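Local coordinates for protein R.MvaI (Kocuria varians, PDB 2OA9) that acts as a monomeric restriction endonuclease that recognizes its DNA target sequence asymmetrically and probably cleaves it with the help of metal ions, at residues N84-L87 with R88-G92; L8-L11 with K12-I15. All coordinates share one frame; numbering follows the deposited sequence.

Contact 1 of 2, residues N84-L87 with R88-G92; sequences NTML and RNRYG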
ATOM      1  N   ASN A  84      19.484   5.635  -5.281  1.00 15.82           N
ATOM      2  CA  ASN A  84      18.517   5.886  -6.362  1.00 16.28           C
ATOM      3  C   ASN A  84      19.156   6.616  -7.539  1.00 15.31           C
ATOM      4  O   ASN A  84      18.889   6.307  -8.706  1.00 14.15           O
ATOM      5  CB  ASN A  84      17.161   6.437  -5.809  1.00 18.78           C
ATOM      6  CG  ASN A  84      16.212   5.278  -5.274  1.00 22.80           C
ATOM      7  OD1 ASN A  84      16.518   4.070  -5.367  1.00 28.09           O
ATOM      8  ND2 ASN A  84      15.069   5.658  -4.726  1.00 28.09           N
ATOM      9  N   THR A  85      20.117   7.492  -7.266  1.00 14.04           N
ATOM     10  CA  THR A  85      20.923   8.121  -8.293  1.00 13.96           C
ATOM     11  C   THR A  85      21.793   7.135  -9.062  1.00 13.61           C
ATOM     12  O   THR A  85      21.879   7.178 -10.277  1.00 14.10           O
ATOM     13  CB  THR A  85      21.784   9.233  -7.700  1.00 15.36           C
ATOM     14  OG1 THR A  85      20.923  10.200  -7.051  1.00 15.79           O
ATOM     15  CG2 THR A  85      22.597   9.960  -8.775  1.00 14.62           C
ATOM     16  N   MET A  86      22.440   6.201  -8.344  1.00 13.94           N
ATOM     17  CA  MET A  86      23.200   5.166  -9.052  1.00 15.20           C
ATOM     18  C   MET A  86      22.314   4.343  -9.963  1.00 13.88           C
ATOM     19  O   MET A  86      22.665   4.026 -11.093  1.00 14.83           O
ATOM     20  CB  MET A  86      23.933   4.245  -8.087  1.00 14.69           C
ATOM     21  CG  MET A  86      24.803   3.196  -8.757  1.00 16.03           C
ATOM     22  SD  MET A  86      23.912   1.650  -9.202  1.00 16.73           S
ATOM     23  CE  MET A  86      23.628   1.063  -7.583  1.00 18.88           C
ATOM     24  N   LEU A  87      21.142   3.962  -9.464  1.00 13.27           N
ATOM     25  CA  LEU A  87      20.275   3.081 -10.213  1.00 13.33           C
ATOM     26  C   LEU A  87      19.830   3.736 -11.500  1.00 14.00           C
ATOM     27  O   LEU A  87      19.819   3.126 -12.565  1.00 14.14           O
ATOM     28  CB  LEU A  87      19.054   2.670  -9.406  1.00 13.92           C
ATOM     29  CG  LEU A  87      19.271   1.732  -8.231  1.00 13.39           C
ATOM     30  CD1 LEU A  87      17.969   1.635  -7.420  1.00 13.99           C
ATOM     31  CD2 LEU A  87      19.723   0.347  -8.682  1.00 15.58           C
ATOM     32  N   ARG A  88      19.454   4.999 -11.431  1.00 13.05           N
ATOM     33  CA  ARG A  88      18.962   5.636 -12.636  1.00 13.83           C
ATOM     34  C   ARG A  88      20.074   5.837 -13.665  1.00 12.42           C
ATOM     35  O   ARG A  88      19.871   5.559 -14.845  1.00 12.80           O
ATOM     36  CB  ARG A  88      18.196   6.930 -12.300  1.00 15.18           C
ATOM     37  CG  ARG A  88      18.984   8.144 -12.117  1.00 18.00           C
ATOM     38  CD  ARG A  88      18.106   9.400 -11.874  1.00 16.73           C
ATOM     39  NE  ARG A  88      18.995  10.434 -11.516  1.00 17.88           N
ATOM     40  CZ  ARG A  88      19.577  11.252 -12.384  1.00 15.38           C
ATOM     41  NH1 ARG A  88      19.353  11.155 -13.700  1.00 14.88           N
ATOM     42  NH2 ARG A  88      20.440  12.160 -11.949  1.00 17.72           N
ATOM     43  N   ASN A  89      21.234   6.299 -13.180  1.00 13.07           N
ATOM     44  CA  ASN A  89      22.322   6.624 -14.091  1.00 12.03           C
ATOM     45  C   ASN A  89      22.921   5.339 -14.682  1.00 12.24           C
ATOM     46  O   ASN A  89      23.193   5.277 -15.878  1.00 15.19           O
ATOM     47  CB  ASN A  89      23.390   7.433 -13.422  1.00 11.86           C
ATOM     48  CG  ASN A  89      23.053   8.914 -13.416  1.00 12.90           C
ATOM     49  OD1 ASN A  89      22.269   9.323 -14.231  1.00 18.23           O
ATOM     50  ND2 ASN A  89      23.584   9.666 -12.486  1.00 18.36           N
ATOM     51  N   ARG A  90      23.096   4.308 -13.869  1.00 10.87           N
ATOM     52  CA  ARG A  90      23.744   3.083 -14.333  1.00 11.70           C
ATOM     53  C   ARG A  90      22.787   2.211 -15.139  1.00 10.39           C
ATOM     54  O   ARG A  90      23.127   1.762 -16.226  1.00 11.98           O
ATOM     55  CB  ARG A  90      24.355   2.292 -13.179  1.00 11.50           C
ATOM     56  CG  ARG A  90      25.141   1.089 -13.642  1.00 11.81           C
ATOM     57  CD  ARG A  90      25.688   0.256 -12.538  1.00 11.94           C
ATOM     58  NE  ARG A  90      26.689   0.947 -11.735  1.00  9.88           N
ATOM     59  CZ  ARG A  90      27.172   0.435 -10.604  1.00 10.56           C
ATOM     60  NH1 ARG A  90      26.736  -0.729 -10.141  1.00 13.05           N
ATOM     61  NH2 ARG A  90      28.068   1.115  -9.900  1.00 12.41           N
ATOM     62  N   TYR A  91      21.587   1.967 -14.617  1.00 11.55           N
ATOM     63  CA  TYR A  91      20.675   0.965 -15.182  1.00 11.82           C
ATOM     64  C   TYR A  91      19.472   1.553 -15.910  1.00 12.54           C
ATOM     65  O   TYR A  91      18.737   0.819 -16.555  1.00 12.69           O
ATOM     66  CB  TYR A  91      20.184  -0.022 -14.115  1.00 12.18           C
ATOM     67  CG  TYR A  91      21.285  -0.672 -13.312  1.00 10.90           C
ATOM     68  CD1 TYR A  91      21.278  -0.591 -11.908  1.00 11.91           C
ATOM     69  CD2 TYR A  91      22.318  -1.373 -13.906  1.00 11.93           C
ATOM     70  CE1 TYR A  91      22.303  -1.156 -11.148  1.00 12.17           C
ATOM     71  CE2 TYR A  91      23.313  -1.956 -13.157  1.00 12.28           C
ATOM     72  CZ  TYR A  91      23.328  -1.841 -11.755  1.00 11.83           C
ATOM     73  OH  TYR A  91      24.328  -2.393 -11.012  1.00 13.69           O
ATOM     74  N   GLY A  92      19.284   2.861 -15.853  1.00 12.66           N
ATOM     75  CA  GLY A  92      18.106   3.499 -16.432  1.00 13.83           C
ATOM     76  C   GLY A  92      18.255   3.793 -17.915  1.00 14.34           C
ATOM     77  O   GLY A  92      19.193   3.348 -18.563  1.00 15.18           O
TER

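Contact 2 of 2, residues L8-L11 with K12-I15; sequences LNLL and KEAI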
ATOM      1  N   LEU A   8      -8.686   1.664  19.097  1.00 14.41           N
ATOM      2  CA  LEU A   8      -9.266   0.556  18.401  1.00 15.09           C
ATOM      3  C   LEU A   8     -10.581   0.118  19.012  1.00 14.79           C
ATOM      4  O   LEU A   8     -11.512  -0.259  18.297  1.00 15.14           O
ATOM      5  CB  LEU A   8      -8.256  -0.601  18.375  1.00 16.43           C
ATOM      6  CG  LEU A   8      -8.669  -1.799  17.530  1.00 18.81           C
ATOM      7  CD1 LEU A   8      -9.031  -1.398  16.099  1.00 19.82           C
ATOM      8  CD2 LEU A   8      -7.579  -2.828  17.514  1.00 23.02           C
ATOM      9  N   ASN A   9     -10.689   0.131  20.341  1.00 14.08           N
ATOM     10  CA  ASN A   9     -11.948  -0.208  20.976  1.00 14.65           C
ATOM     11  C   ASN A   9     -13.074   0.674  20.451  1.00 13.94           C
ATOM     12  O   ASN A   9     -14.156   0.171  20.127  1.00 13.86           O
ATOM     13  CB  ASN A   9     -11.819  -0.083  22.498  1.00 15.16           C
ATOM     14  CG  ASN A   9     -13.190  -0.165  23.259  1.00 15.61           C
ATOM     15  OD1 ASN A   9     -13.780  -1.204  23.318  1.00 22.29           O
ATOM     16  ND2 ASN A   9     -13.603   0.923  23.847  1.00 22.62           N
ATOM     17  N   LEU A  10     -12.814   1.965  20.369  1.00 12.76           N
ATOM     18  CA  LEU A  10     -13.819   2.936  19.889  1.00 12.82           C
ATOM     19  C   LEU A  10     -14.137   2.772  18.397  1.00 13.55           C
ATOM     20  O   LEU A  10     -15.279   2.835  17.992  1.00 12.86           O
ATOM     21  CB  LEU A  10     -13.383   4.394  20.172  1.00 14.77           C
ATOM     22  CG  LEU A  10     -13.463   4.734  21.664  1.00 17.13           C
ATOM     23  CD1 LEU A  10     -12.784   6.059  21.970  1.00 20.20           C
ATOM     24  CD2 LEU A  10     -14.909   4.739  22.170  1.00 20.18           C
ATOM     25  N   LEU A  11     -13.111   2.561  17.586  1.00 13.77           N
ATOM     26  CA  LEU A  11     -13.297   2.349  16.164  1.00 13.75           C
ATOM     27  C   LEU A  11     -14.105   1.096  15.902  1.00 13.26           C
ATOM     28  O   LEU A  11     -15.039   1.129  15.093  1.00 12.98           O
ATOM     29  CB  LEU A  11     -11.955   2.357  15.445  1.00 14.46           C
ATOM     30  CG  LEU A  11     -12.011   1.997  13.943  1.00 13.37           C
ATOM     31  CD1 LEU A  11     -12.863   3.038  13.229  1.00 13.88           C
ATOM     32  CD2 LEU A  11     -10.598   1.870  13.446  1.00 14.67           C
ATOM     33  N   LYS A  12     -13.777  -0.000  16.584  1.00 13.00           N
ATOM     34  CA  LYS A  12     -14.544  -1.242  16.426  1.00 13.35           C
ATOM     35  C   LYS A  12     -15.989  -1.026  16.855  1.00 13.58           C
ATOM     36  O   LYS A  12     -16.878  -1.526  16.198  1.00 15.00           O
ATOM     37  CB  LYS A  12     -13.943  -2.438  17.156  1.00 13.94           C
ATOM     38  CG  LYS A  12     -12.614  -2.886  16.619  1.00 17.27           C
ATOM     39  CD  LYS A  12     -12.018  -3.966  17.519  1.00 20.13           C
ATOM     40  CE  LYS A  12     -10.716  -4.567  17.010  0.50 21.93           C
ATOM     41  NZ  LYS A  12      -9.932  -5.238  18.071  0.50 25.94           N
ATOM     42  N   GLU A  13     -16.198  -0.332  17.973  1.00 13.58           N
ATOM     43  CA  GLU A  13     -17.548  -0.033  18.435  1.00 14.25           C
ATOM     44  C   GLU A  13     -18.330   0.765  17.405  1.00 14.15           C
ATOM     45  O   GLU A  13     -19.498   0.469  17.155  1.00 14.28           O
ATOM     46  CB  GLU A  13     -17.511   0.652  19.809  1.00 14.52           C
ATOM     47  CG  GLU A  13     -18.856   1.144  20.338  1.00 15.58           C
ATOM     48  CD  GLU A  13     -18.812   1.657  21.766  1.00 19.49           C
ATOM     49  OE1 GLU A  13     -17.718   1.870  22.317  1.00 21.61           O
ATOM     50  OE2 GLU A  13     -19.923   1.819  22.352  1.00 20.40           O
ATOM     51  N   ALA A  14     -17.677   1.757  16.819  1.00 13.78           N
ATOM     52  CA  ALA A  14     -18.301   2.604  15.806  1.00 12.23           C
ATOM     53  C   ALA A  14     -18.709   1.766  14.587  1.00 13.59           C
ATOM     54  O   ALA A  14     -19.829   1.881  14.097  1.00 14.64           O
ATOM     55  CB  ALA A  14     -17.369   3.736  15.413  1.00 12.04           C
ATOM     56  N   ILE A  15     -17.803   0.935  14.095  1.00 13.81           N
ATOM     57  CA  ILE A  15     -18.107   0.085  12.934  1.00 13.81           C
ATOM     58  C   ILE A  15     -19.201  -0.941  13.277  1.00 14.74           C
ATOM     59  O   ILE A  15     -20.106  -1.188  12.493  1.00 15.33           O
ATOM     60  CB  ILE A  15     -16.832  -0.577  12.429  1.00 13.57           C
ATOM     61  CG1 ILE A  15     -15.901   0.459  11.813  1.00 15.34           C
ATOM     62  CG2 ILE A  15     -17.129  -1.679  11.432  1.00 16.55           C
ATOM     63  CD1 ILE A  15     -14.498  -0.034  11.539  1.00 16.13           C
TER

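Contact 1 of 2, residues N84-L87 with R88-G92
M86 lays its sulfur over the guanidinium of R90, SD standing 3.6 Å above the plane near its centre, and the same atom meets the ring of Y91 obliquely, 4.7 Å from the centroid, a Met-aromatic contact. CG anti to the backbone N (chi1 -177°) and a bend at chi2 (-87°) bring SD to this place. In the plane of its guanidinium, R90 donates from NH1 to Y91 OH over 3.1 Å, and D145 also hydrogen-bonds that hydroxyl, so the phenol oxygen has two polar partners. At the ring's edge, L87 CD2 lies 3.7 Å from Y91 CD1.

All four carbonyls of 84-87 accept i+4 amide protons, from R88, N89, R90 and Y91; the shortest of these bonds joins R90 N to M86 O at 2.8 Å. The buried R88 guanidinium is satisfied beyond the helix: NE by T225 OG1, NH1 by N100 O and NH2 by G223 O. T85 OG1 also bonds T225, and N84 ND2 bonds D227. Helix 83-91 lies with L87 against strands 207-215, 100-106 and 143-151, while Y91, in its last turn, touches I144 of strand 143-151 and meets Y119 edge-to-face.

Contact 2 of 2, residues L8-L11 with K12-I15
L8 and K12, one turn apart on helix 6-19, show how a lysine's aliphatic chain can pack on a leucine. K12 is extended beyond CG and runs back past L8, bringing CE to 3.5 Å from L8 CG, a tight carbon pair, and NZ to 3.4 Å from L8 CD2. With CG beside its own backbone N (chi1 -66°), the lysine starts off along the L8 carbonyl, and L8 O is 3.3 Å from K12 CG. That oxygen also accepts K12 N at 2.9 Å in a nearly straight bond (170°).

N9 contributes chiefly its carbonyl, which takes the amide of E13 while E13 CB packs on the same oxygen. L10 lies alongside E13, pointing the same way, with CD2 4.0 Å from E13 OE1; its own carbonyl receives A14 N, and A14 CB sits 3.4 Å from L10 O. L11 ends the run: its CD1 meets I15 CD1 at 3.9 Å as the two side chains cross, and its O accepts I15 N.

Helix 33-49 receives A14 on L42, E45 and L49, whereas L8, L11 and I15 rest on L189 of strand 179-192. Were K12 replaced by an alanine, L8 CG and CD2 would probably lose the chain that packs against them, leaving a gap along that flank.

The chemistry thus divides along the helix. Four backbone bonds satisfy the carbonyls of 8-11, L11 and I15 join apolar groups on the buried side, and on the flank of L8 and K12 the lysine's methylenes and its terminal nitrogen both lie against the leucine, with no carboxylate within 8-15 near that nitrogen.

Contacts 1 and 2 illustrate one principle at two ends of a monomer: successive turns of a helix joined by i+4 bonds, with side chains one turn apart packing beside them. Their centres are 46 Å apart, on opposite sides of the chain's centre, and their nearest atoms about 32 Å. Contact 2 is nearer a functional site, the I15 side chain being about 6 Å from that of I59 and the L11 side chain about 10 Å from that of D53, both calcium-binding residues in another structure of this protein. Contact 1 lies away from the calcium-binding residues; bound cadmium ions lie about 12 Å from the N84 side chain and about 10 Å from that of I15.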